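Local coordinates for protein peptidyl tryptophan dihydroxylase (Pseudomonas putida, PDB 7CTQ) that dihydroxylates a peptidyl tryptophan as an FAD-dependent monooxygenase, a step essential for biogenesis of the tryptophylquinone cofactor of quinohemoprotein amine dehydrogenase, at residues A[175-180]-A[220-225]; A[406-411]-A[421-426]; A[8-13]-A[31-36]. All blocks are in the same frame, centred on the assembly; numbering follows the deposited sequence.

Contact 1: A[175-180]-A[220-225]; sequences AVESLA and ADSALV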
loop_
_atom_site.group_PDB
_atom_site.type_symbol
_atom_site.label_atom_id
_atom_site.label_comp_id
_atom_site.label_asym_id
_atom_site.label_seq_id
_atom_site.Cartn_x
_atom_site.Cartn_y
_atom_site.Cartn_z
ATOM N N ALA A 175 -13.344 15.945 -7.221
ATOM C CA ALA A 175 -14.247 16.089 -6.084
ATOM C C ALA A 175 -14.449 14.754 -5.380
ATOM O O ALA A 175 -14.252 13.679 -5.960
ATOM C CB ALA A 175 -15.604 16.665 -6.502
ATOM N N VAL A 176 -14.852 14.856 -4.110
ATOM C CA VAL A 176 -15.257 13.733 -3.268
ATOM C C VAL A 176 -16.562 14.117 -2.588
ATOM O O VAL A 176 -16.680 15.225 -2.054
ATOM C CB VAL A 176 -14.202 13.384 -2.199
ATOM C CG1 VAL A 176 -14.402 11.944 -1.690
ATOM C CG2 VAL A 176 -12.803 13.588 -2.729
ATOM N N GLU A 177 -17.544 13.214 -2.610
ATOM C CA GLU A 177 -18.775 13.449 -1.868
ATOM C C GLU A 177 -19.207 12.166 -1.174
ATOM O O GLU A 177 -19.149 11.072 -1.750
ATOM C CB GLU A 177 -19.920 13.986 -2.751
ATOM C CG GLU A 177 -20.389 13.056 -3.853
ATOM C CD GLU A 177 -21.629 13.571 -4.602
ATOM O OE1 GLU A 177 -22.460 14.307 -4.020
ATOM O OE2 GLU A 177 -21.768 13.224 -5.791
ATOM N N SER A 178 -19.612 12.324 0.080
ATOM C CA SER A 178 -20.242 11.262 0.841
ATOM C C SER A 178 -21.681 11.079 0.364
ATOM O O SER A 178 -22.450 12.044 0.281
ATOM C CB SER A 178 -20.193 11.609 2.331
ATOM O OG SER A 178 -21.313 11.113 3.037
ATOM N N LEU A 179 -22.034 9.846 0.035
ATOM C CA LEU A 179 -23.401 9.470 -0.286
ATOM C C LEU A 179 -24.015 8.696 0.878
ATOM O O LEU A 179 -23.350 8.368 1.867
ATOM C CB LEU A 179 -23.439 8.654 -1.576
ATOM C CG LEU A 179 -22.508 9.166 -2.674
ATOM C CD1 LEU A 179 -22.308 8.093 -3.715
ATOM C CD2 LEU A 179 -23.072 10.445 -3.318
ATOM N N ALA A 180 -25.309 8.394 0.746
ATOM C CA ALA A 180 -26.027 7.722 1.822
ATOM C C ALA A 180 -25.512 6.304 2.056
ATOM O O ALA A 180 -25.499 5.839 3.199
ATOM C CB ALA A 180 -27.527 7.700 1.513
ATOM N N ALA A 220 -26.457 10.931 -12.538
ATOM C CA ALA A 220 -27.525 11.892 -12.799
ATOM C C ALA A 220 -28.083 12.502 -11.522
ATOM O O ALA A 220 -28.673 13.586 -11.569
ATOM C CB ALA A 220 -28.654 11.220 -13.583
ATOM N N ASP A 221 -27.915 11.840 -10.384
ATOM C CA ASP A 221 -28.477 12.328 -9.141
ATOM C C ASP A 221 -27.538 13.261 -8.392
ATOM O O ASP A 221 -27.920 13.788 -7.342
ATOM C CB ASP A 221 -28.866 11.146 -8.240
ATOM C CG ASP A 221 -30.072 10.364 -8.771
ATOM O OD1 ASP A 221 -30.644 10.750 -9.823
ATOM O OD2 ASP A 221 -30.441 9.347 -8.133
ATOM N N SER A 222 -26.338 13.504 -8.902
ATOM C CA SER A 222 -25.315 14.233 -8.162
ATOM C C SER A 222 -25.178 15.657 -8.687
ATOM O O SER A 222 -24.804 15.857 -9.850
ATOM C CB SER A 222 -23.968 13.515 -8.247
ATOM O OG SER A 222 -22.941 14.330 -7.701
ATOM N N ALA A 223 -25.454 16.645 -7.822
ATOM C CA ALA A 223 -25.235 18.043 -8.198
ATOM C C ALA A 223 -23.759 18.332 -8.434
ATOM O O ALA A 223 -23.413 19.203 -9.242
ATOM C CB ALA A 223 -25.792 18.981 -7.123
ATOM N N LEU A 224 -22.878 17.604 -7.745
ATOM C CA LEU A 224 -21.446 17.743 -7.972
ATOM C C LEU A 224 -21.067 17.312 -9.383
ATOM O O LEU A 224 -20.293 17.998 -10.059
ATOM C CB LEU A 224 -20.681 16.920 -6.932
ATOM C CG LEU A 224 -19.413 17.489 -6.309
ATOM C CD1 LEU A 224 -19.501 19.004 -6.137
ATOM C CD2 LEU A 224 -19.198 16.818 -4.967
ATOM N N VAL A 225 -21.600 16.176 -9.843
ATOM C CA VAL A 225 -21.349 15.736 -11.217
ATOM C C VAL A 225 -21.786 16.813 -12.211
ATOM O O VAL A 225 -21.077 17.111 -13.185
ATOM C CB VAL A 225 -22.060 14.390 -11.482
ATOM C CG1 VAL A 225 -22.115 14.093 -12.966
ATOM C CG2 VAL A 225 -21.354 13.250 -10.751
#

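Contact 2: A[406-411]-A[421-426]; sequences PLEAVV and MVRRWL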
loop_
_atom_site.group_PDB
_atom_site.type_symbol
_atom_site.label_atom_id
_atom_site.label_comp_id
_atom_site.label_asym_id
_atom_site.label_seq_id
_atom_site.Cartn_x
_atom_site.Cartn_y
_atom_site.Cartn_z
ATOM N N PRO A 406 17.821 -0.760 39.934
ATOM C CA PRO A 406 17.307 0.611 39.817
ATOM C C PRO A 406 17.719 1.257 38.505
ATOM O O PRO A 406 18.817 1.016 37.987
ATOM C CB PRO A 406 17.929 1.331 41.024
ATOM C CG PRO A 406 19.036 0.442 41.489
ATOM C CD PRO A 406 18.595 -0.944 41.173
ATOM N N LEU A 407 16.819 2.093 37.973
ATOM C CA LEU A 407 17.025 2.658 36.640
ATOM C C LEU A 407 18.343 3.415 36.558
ATOM O O LEU A 407 19.090 3.266 35.584
ATOM C CB LEU A 407 15.855 3.574 36.258
ATOM C CG LEU A 407 15.989 4.244 34.888
ATOM C CD1 LEU A 407 16.331 3.215 33.829
ATOM C CD2 LEU A 407 14.720 4.978 34.515
ATOM N N GLU A 408 18.658 4.206 37.588
ATOM C CA GLU A 408 19.891 4.987 37.575
ATOM C C GLU A 408 21.111 4.098 37.356
ATOM O O GLU A 408 21.981 4.416 36.536
ATOM C CB GLU A 408 20.015 5.779 38.878
ATOM C CG GLU A 408 19.066 6.968 38.947
ATOM C CD GLU A 408 19.784 8.312 39.100
ATOM O OE1 GLU A 408 21.021 8.360 38.909
ATOM O OE2 GLU A 408 19.102 9.320 39.409
ATOM N N ALA A 409 21.171 2.961 38.054
ATOM C CA ALA A 409 22.277 2.023 37.861
ATOM C C ALA A 409 22.251 1.392 36.470
ATOM O O ALA A 409 23.307 1.197 35.853
ATOM C CB ALA A 409 22.231 0.936 38.939
ATOM N N VAL A 410 21.057 1.060 35.964
ATOM C CA VAL A 410 20.935 0.359 34.684
ATOM C C VAL A 410 21.548 1.178 33.555
ATOM O O VAL A 410 22.213 0.636 32.661
ATOM C CB VAL A 410 19.456 0.020 34.406
ATOM C CG1 VAL A 410 19.270 -0.500 32.990
ATOM C CG2 VAL A 410 18.950 -0.999 35.414
ATOM N N VAL A 411 21.366 2.496 33.592
ATOM C CA VAL A 411 21.798 3.371 32.509
ATOM C C VAL A 411 23.113 4.082 32.824
ATOM O O VAL A 411 23.574 4.905 32.024
ATOM C CB VAL A 411 20.692 4.383 32.171
ATOM C CG1 VAL A 411 19.365 3.659 32.010
ATOM C CG2 VAL A 411 20.581 5.431 33.264
ATOM N N MET A 421 17.967 9.748 26.582
ATOM C CA MET A 421 17.227 9.111 25.501
ATOM C C MET A 421 16.531 7.844 25.985
ATOM O O MET A 421 15.354 7.615 25.682
ATOM C CB MET A 421 18.179 8.802 24.348
ATOM C CG MET A 421 17.561 8.141 23.138
ATOM S SD MET A 421 18.841 7.509 22.012
ATOM C CE MET A 421 19.826 6.501 23.130
ATOM N N VAL A 422 17.238 7.016 26.758
ATOM C CA VAL A 422 16.649 5.767 27.224
ATOM C C VAL A 422 15.517 6.042 28.206
ATOM O O VAL A 422 14.482 5.364 28.180
ATOM C CB VAL A 422 17.735 4.866 27.837
ATOM C CG1 VAL A 422 17.107 3.826 28.764
ATOM C CG2 VAL A 422 18.568 4.230 26.719
ATOM N N ARG A 423 15.691 7.043 29.075
ATOM C CA ARG A 423 14.652 7.394 30.042
ATOM C C ARG A 423 13.369 7.851 29.360
ATOM O O ARG A 423 12.264 7.533 29.818
ATOM C CB ARG A 423 15.153 8.497 30.970
ATOM C CG ARG A 423 16.238 8.059 31.918
ATOM C CD ARG A 423 16.642 9.208 32.831
ATOM N NE ARG A 423 17.536 8.757 33.896
ATOM C CZ ARG A 423 17.131 8.266 35.065
ATOM N NH1 ARG A 423 15.840 8.158 35.338
ATOM N NH2 ARG A 423 18.024 7.891 35.969
ATOM N N ARG A 424 13.494 8.642 28.296
ATOM C CA ARG A 424 12.312 9.100 27.569
ATOM C C ARG A 424 11.566 7.935 26.930
ATOM O O ARG A 424 10.335 7.905 26.937
ATOM C CB ARG A 424 12.718 10.116 26.505
ATOM C CG ARG A 424 13.127 11.466 27.064
ATOM C CD ARG A 424 13.139 12.511 25.964
ATOM N NE ARG A 424 13.954 12.099 24.820
ATOM C CZ ARG A 424 15.263 12.319 24.716
ATOM N NH1 ARG A 424 15.911 12.943 25.697
ATOM N NH2 ARG A 424 15.928 11.906 23.641
ATOM N N TRP A 425 12.294 6.976 26.350
ATOM C CA TRP A 425 11.633 5.798 25.792
ATOM C C TRP A 425 10.871 5.039 26.873
ATOM O O TRP A 425 9.712 4.660 26.681
ATOM C CB TRP A 425 12.663 4.890 25.107
ATOM C CG TRP A 425 12.053 3.760 24.337
ATOM C CD1 TRP A 425 11.608 3.796 23.046
ATOM C CD2 TRP A 425 11.811 2.428 24.809
ATOM N NE1 TRP A 425 11.105 2.563 22.688
ATOM C CE2 TRP A 425 11.222 1.709 23.752
ATOM C CE3 TRP A 425 12.045 1.770 26.028
ATOM C CZ2 TRP A 425 10.858 0.360 23.872
ATOM C CZ3 TRP A 425 11.684 0.430 26.145
ATOM C CH2 TRP A 425 11.099 -0.258 25.071
ATOM N N LEU A 426 11.497 4.829 28.032
ATOM C CA LEU A 426 10.832 4.072 29.087
ATOM C C LEU A 426 9.557 4.763 29.548
ATOM O O LEU A 426 8.565 4.103 29.888
ATOM C CB LEU A 426 11.786 3.873 30.262
ATOM C CG LEU A 426 12.986 2.973 29.924
ATOM C CD1 LEU A 426 14.049 3.059 31.019
ATOM C CD2 LEU A 426 12.532 1.533 29.718
#

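Contact 3: A[8-13]-A[31-36]; sequences IVVLGA and VTVVSE. With FAD (flavin-adenine dinucleotide), chain C.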
loop_
_atom_site.group_PDB
_atom_site.type_symbol
_atom_site.label_atom_id
_atom_site.label_comp_id
_atom_site.label_asym_id
_atom_site.label_seq_id
_atom_site.Cartn_x
_atom_site.Cartn_y
_atom_site.Cartn_z
ATOM N N ILE A 8 16.745 -13.028 -10.873
ATOM C CA ILE A 8 15.596 -12.438 -10.187
ATOM C C ILE A 8 14.652 -11.856 -11.224
ATOM O O ILE A 8 15.030 -10.952 -11.982
ATOM C CB ILE A 8 16.016 -11.352 -9.183
ATOM C CG1 ILE A 8 16.957 -11.920 -8.114
ATOM C CG2 ILE A 8 14.770 -10.744 -8.556
ATOM C CD1 ILE A 8 17.704 -10.863 -7.332
ATOM N N VAL A 9 13.413 -12.340 -11.244
ATOM C CA VAL A 9 12.391 -11.819 -12.144
ATOM C C VAL A 9 11.247 -11.262 -11.311
ATOM O O VAL A 9 10.731 -11.946 -10.416
ATOM C CB VAL A 9 11.875 -12.894 -13.117
ATOM C CG1 VAL A 9 10.850 -12.281 -14.053
ATOM C CG2 VAL A 9 13.039 -13.533 -13.890
ATOM N N VAL A 10 10.852 -10.027 -11.617
ATOM C CA VAL A 10 9.720 -9.345 -11.000
ATOM C C VAL A 10 8.557 -9.353 -11.987
ATOM O O VAL A 10 8.714 -8.935 -13.142
ATOM C CB VAL A 10 10.084 -7.899 -10.614
ATOM C CG1 VAL A 10 8.849 -7.144 -10.098
ATOM C CG2 VAL A 10 11.235 -7.867 -9.591
ATOM N N LEU A 11 7.385 -9.801 -11.532
ATOM C CA LEU A 11 6.166 -9.786 -12.338
ATOM C C LEU A 11 5.331 -8.572 -11.973
ATOM O O LEU A 11 4.836 -8.473 -10.843
ATOM C CB LEU A 11 5.340 -11.055 -12.134
ATOM C CG LEU A 11 6.112 -12.364 -12.055
ATOM C CD1 LEU A 11 5.162 -13.538 -11.858
ATOM C CD2 LEU A 11 6.959 -12.552 -13.308
ATOM N N GLY A 12 5.159 -7.662 -12.928
ATOM C CA GLY A 12 4.352 -6.474 -12.715
ATOM C C GLY A 12 5.186 -5.230 -12.478
ATOM O O GLY A 12 6.135 -5.245 -11.679
ATOM N N ALA A 13 4.840 -4.142 -13.164
ATOM C CA ALA A 13 5.643 -2.930 -13.106
ATOM C C ALA A 13 4.814 -1.751 -12.625
ATOM O O ALA A 13 4.892 -0.656 -13.192
ATOM C CB ALA A 13 6.263 -2.622 -14.472
ATOM N N VAL A 31 18.360 -7.567 -12.342
ATOM C CA VAL A 31 16.914 -7.677 -12.168
ATOM C C VAL A 31 16.223 -7.546 -13.517
ATOM O O VAL A 31 16.560 -6.661 -14.309
ATOM C CB VAL A 31 16.376 -6.597 -11.206
ATOM C CG1 VAL A 31 14.870 -6.737 -11.028
ATOM C CG2 VAL A 31 17.105 -6.644 -9.863
ATOM N N THR A 32 15.233 -8.405 -13.757
ATOM C CA THR A 32 14.362 -8.328 -14.925
ATOM C C THR A 32 12.917 -8.187 -14.464
ATOM O O THR A 32 12.475 -8.912 -13.568
ATOM C CB THR A 32 14.511 -9.576 -15.810
ATOM O OG1 THR A 32 15.843 -9.647 -16.333
ATOM C CG2 THR A 32 13.509 -9.550 -16.962
ATOM N N VAL A 33 12.181 -7.267 -15.077
ATOM C CA VAL A 33 10.772 -7.054 -14.767
ATOM C C VAL A 33 9.944 -7.431 -15.985
ATOM O O VAL A 33 10.285 -7.067 -17.115
ATOM C CB VAL A 33 10.497 -5.595 -14.346
ATOM C CG1 VAL A 33 9.006 -5.340 -14.214
ATOM C CG2 VAL A 33 11.202 -5.277 -13.035
ATOM N N VAL A 34 8.861 -8.170 -15.754
ATOM C CA VAL A 34 7.880 -8.512 -16.778
ATOM C C VAL A 34 6.566 -7.853 -16.399
ATOM O O VAL A 34 6.144 -7.941 -15.239
ATOM C CB VAL A 34 7.693 -10.033 -16.909
ATOM C CG1 VAL A 34 6.749 -10.356 -18.061
ATOM C CG2 VAL A 34 9.031 -10.719 -17.084
ATOM N N SER A 35 5.913 -7.213 -17.366
ATOM C CA SER A 35 4.640 -6.564 -17.077
ATOM C C SER A 35 3.943 -6.213 -18.380
ATOM O O SER A 35 4.569 -6.139 -19.442
ATOM C CB SER A 35 4.823 -5.307 -16.223
ATOM O OG SER A 35 3.649 -4.512 -16.215
ATOM N N GLU A 36 2.639 -5.981 -18.275
ATOM C CA GLU A 36 1.807 -5.653 -19.422
ATOM C C GLU A 36 1.768 -4.141 -19.625
ATOM O O GLU A 36 1.767 -3.368 -18.662
ATOM C CB GLU A 36 0.394 -6.208 -19.236
ATOM C CG GLU A 36 -0.606 -5.754 -20.288
ATOM C CD GLU A 36 -1.665 -6.798 -20.572
ATOM O OE1 GLU A 36 -1.382 -7.996 -20.366
ATOM O OE2 GLU A 36 -2.777 -6.423 -21.002
HETATM P PA FAD C . -0.381 -2.116 -9.656
HETATM O O1A FAD C . -0.174 -0.653 -9.619
HETATM O O2A FAD C . -1.825 -2.515 -9.925
HETATM O O5B FAD C . 0.652 -2.747 -10.644
HETATM C C5B FAD C . 0.458 -4.062 -11.198
HETATM C C4B FAD C . 1.096 -4.052 -12.562
HETATM O O4B FAD C . 1.141 -5.403 -13.074
HETATM C C3B FAD C . 0.384 -3.208 -13.624
HETATM O O3B FAD C . 1.340 -2.548 -14.451
HETATM C C2B FAD C . -0.448 -4.247 -14.387
HETATM O O2B FAD C . -0.672 -3.898 -15.753
HETATM C C1B FAD C . 0.481 -5.458 -14.320
HETATM N N9A FAD C . -0.133 -6.770 -14.473
HETATM C C8A FAD C . -1.333 -7.219 -14.000
HETATM N N7A FAD C . -1.605 -8.467 -14.295
HETATM C C5A FAD C . -0.512 -8.855 -15.049
HETATM C C6A FAD C . -0.181 -10.064 -15.695
HETATM N N6A FAD C . -0.952 -11.150 -15.681
HETATM N N1A FAD C . 1.000 -10.128 -16.365
HETATM C C2A FAD C . 1.782 -9.045 -16.385
HETATM N N3A FAD C . 1.566 -7.855 -15.814
HETATM C C4A FAD C . 0.403 -7.823 -15.157
HETATM N N1 FAD C . -4.032 4.836 -4.800
HETATM C C2 FAD C . -3.736 6.165 -4.674
HETATM O O2 FAD C . -2.619 6.550 -4.324
HETATM N N3 FAD C . -4.699 7.111 -4.955
HETATM C C4 FAD C . -5.990 6.857 -5.371
HETATM O O4 FAD C . -6.759 7.787 -5.605
HETATM C C4X FAD C . -6.299 5.446 -5.501
HETATM N N5 FAD C . -7.504 5.114 -5.883
HETATM C C5X FAD C . -7.801 3.766 -6.006
HETATM C C6 FAD C . -9.085 3.394 -6.406
HETATM C C7 FAD C . -9.437 2.054 -6.528
HETATM C C7M FAD C . -10.831 1.688 -6.965
HETATM C C8 FAD C . -8.488 1.060 -6.241
HETATM C C8M FAD C . -8.833 -0.400 -6.372
HETATM C C9 FAD C . -7.206 1.427 -5.847
HETATM C C9A FAD C . -6.859 2.767 -5.721
HETATM N N10 FAD C . -5.565 3.168 -5.329
HETATM C C10 FAD C . -5.254 4.506 -5.191
HETATM C "C1'" FAD C . -4.557 2.166 -4.976
HETATM C "C2'" FAD C . -3.473 1.972 -6.024
HETATM O "O2'" FAD C . -4.032 1.758 -7.320
HETATM C "C3'" FAD C . -2.633 0.763 -5.618
HETATM O "O3'" FAD C . -2.316 0.902 -4.238
HETATM C "C4'" FAD C . -1.330 0.570 -6.387
HETATM O "O4'" FAD C . -1.510 0.813 -7.785
HETATM C "C5'" FAD C . -0.775 -0.817 -6.163
HETATM O "O5'" FAD C . 0.538 -0.882 -6.738
HETATM P P FAD C . 1.121 -2.231 -7.256
HETATM O O1P FAD C . 1.158 -3.190 -6.057
HETATM O O2P FAD C . 2.405 -2.008 -7.977
HETATM O O3P FAD C . 0.001 -2.753 -8.253
#

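Contact 1: A[175-180]-A[220-225]
Glu177 and Ser222 make the polar link of this contact. Ser222 OG donates to Glu177 OE2, the two atoms lying 2.5 Å apart, a distance so short that its exact value is doubtful. The same hydroxyl oxygen accepts from Val225 N at 3.1 Å, the bond that caps the start of helix 223-228. Ser222 OG stands anti to its own backbone N (chi1 171°), and one small hydroxyl thus serves both a helix amide and a carboxylate, which suits serine to the N-cap. Glu177 spans the gap because its chain is extended beyond CG.

The apolar part belongs to Leu224, two residues past the cap. The leucine and Glu177 side chains reach toward each other, and Leu224 CD2 touches the glutamate near its base, 3.7 Å from Glu177 CB. Leu224 CG rests 3.9 Å from Ala175 CB. A methyl at Ala175 leaves room for the branched leucine, which also touches Gln73 and His75 of strand 67-76.

Strand 173-179 is held by backbone bonds between strands 67-76 and 182-188. The arrangement is that of a short, serine-capped helix laid on the face of a mixed beta sheet.

Contact 2: A[406-411]-A[421-426]
The guanidinium of Arg423 reaches across to helix 407-410 and meets Leu407 and Glu408 in different ways. Leu407 comes over one face: its CG sits 3.8 Å above the plane, offset toward the rim, and its CD2 lies 3.5 Å from Arg423 NH1. At the edge, near the plane, is the methylene of Glu408, with CG 3.3 Å from Arg423 NH2. The arginine chain, extended from CG to NE, is long enough to bridge the two helices.

The carboxylate of Glu408 is turned 79° from the guanidinium plane. Its OE2 is 3.9 Å from Arg423 NH2 and displaced from that plane, which makes a long salt bridge of charge attraction with no N-H aimed at the oxygen.

Next to the charged pair the aliphatic side chains close up. Leu407 CD1 and Leu426 CD1 meet tip to tip at 3.6 Å, and both leucines also touch Leu401 of helix 395-402. Val411 and Val422 lie antiparallel alongside one another, CG1 to CG1 at 4.0 Å; their compact branching suits the close approach.

An alanine in place of Arg423 would probably leave the Glu408 carboxylate without this opposite charge and the side of Leu407 without its flat cover. Carbon packing, including carbon against the guanidinium face and edge, thus sets the geometry, and the long salt bridge adds only charge attraction.

Contact 3: A[8-13]-A[31-36]
Gly12 N donates to Val34 O at a very short 2.5 Å, the last of four backbone bonds that zip strand 8-11 to strand 31-35 in parallel. Before it come Thr32 N to Ile8 O, Val10 N to Thr32 O, and Val34 N to Val10 O at 2.7 Å. All four are nearly straight. Just past the last bond both chains reach FAD: Gly12 CA lies 3.4 Å from FAD O4B, Ser35 OG, anti to its own backbone N (chi1 166°), is 3.5 Å from FAD O3B, and Glu36 N is 3.3 Å from FAD N3A. Glycine is required at position 12, because a CB would be crowded by O4B and, at this residue's backbone angles (phi 103°), jammed against the preceding carbonyl oxygen. Small side chains also let the loop after strand 8-11 close on the end of strand 31-35, with Ala13 CB 3.5 Å from Ser35 CB.

Outside this shell the strands alternate their side chains. Val10 packs CB to Val33 CG2 at 3.7 Å, and Ile8, Val31 and Val33 of the same face touch Leu24 and Ala21 of helix 15-27. On the other face Val9 CG1 meets Val34 CG2 at 3.9 Å, their side chains crossing obliquely. Val110, Val114 and Val117 of the neighbouring strand 108-119 touch Thr32, Val34 and Leu11. Beta-branched valine suits the extended backbone and packs on helix 15-27.

Further out, Val9 and Leu11 bond through their backbones to strand 137-140, making 8-11 an inner strand. This is a Rossmann-type beta-alpha-beta unit, and Gly12 fits the first glycine of its GxGxxG pattern. The chemistry is therefore divided: paired backbone and apolar side chains form a regular, buried base, and the carboxy-terminal ends, with a glycine, an alanine and a serine, come close to the adenosine part of FAD.

How the contacts relate
From the N terminus, contact 3 comes first: its two strands close a loop of 17 residues, mostly helix 15-27, within the dinucleotide-binding sheet. Contact 1 follows, spanning 39 residues between 175-180 and 220-225 that include strands 182-188 and 193-201 and helix 208-220, and it joins the second mixed sheet to a helix. Contact 2 comes last, closing a loop of nine residues near the C terminus and tying helix 407-410 to helix 416-428. The three stand in series, none nested and none crossing. They are also apart in space: nearest atoms lie about 25 Å apart between contacts 1 and 3, about 34 Å between 2 and 3, and about 37 Å between 1 and 2.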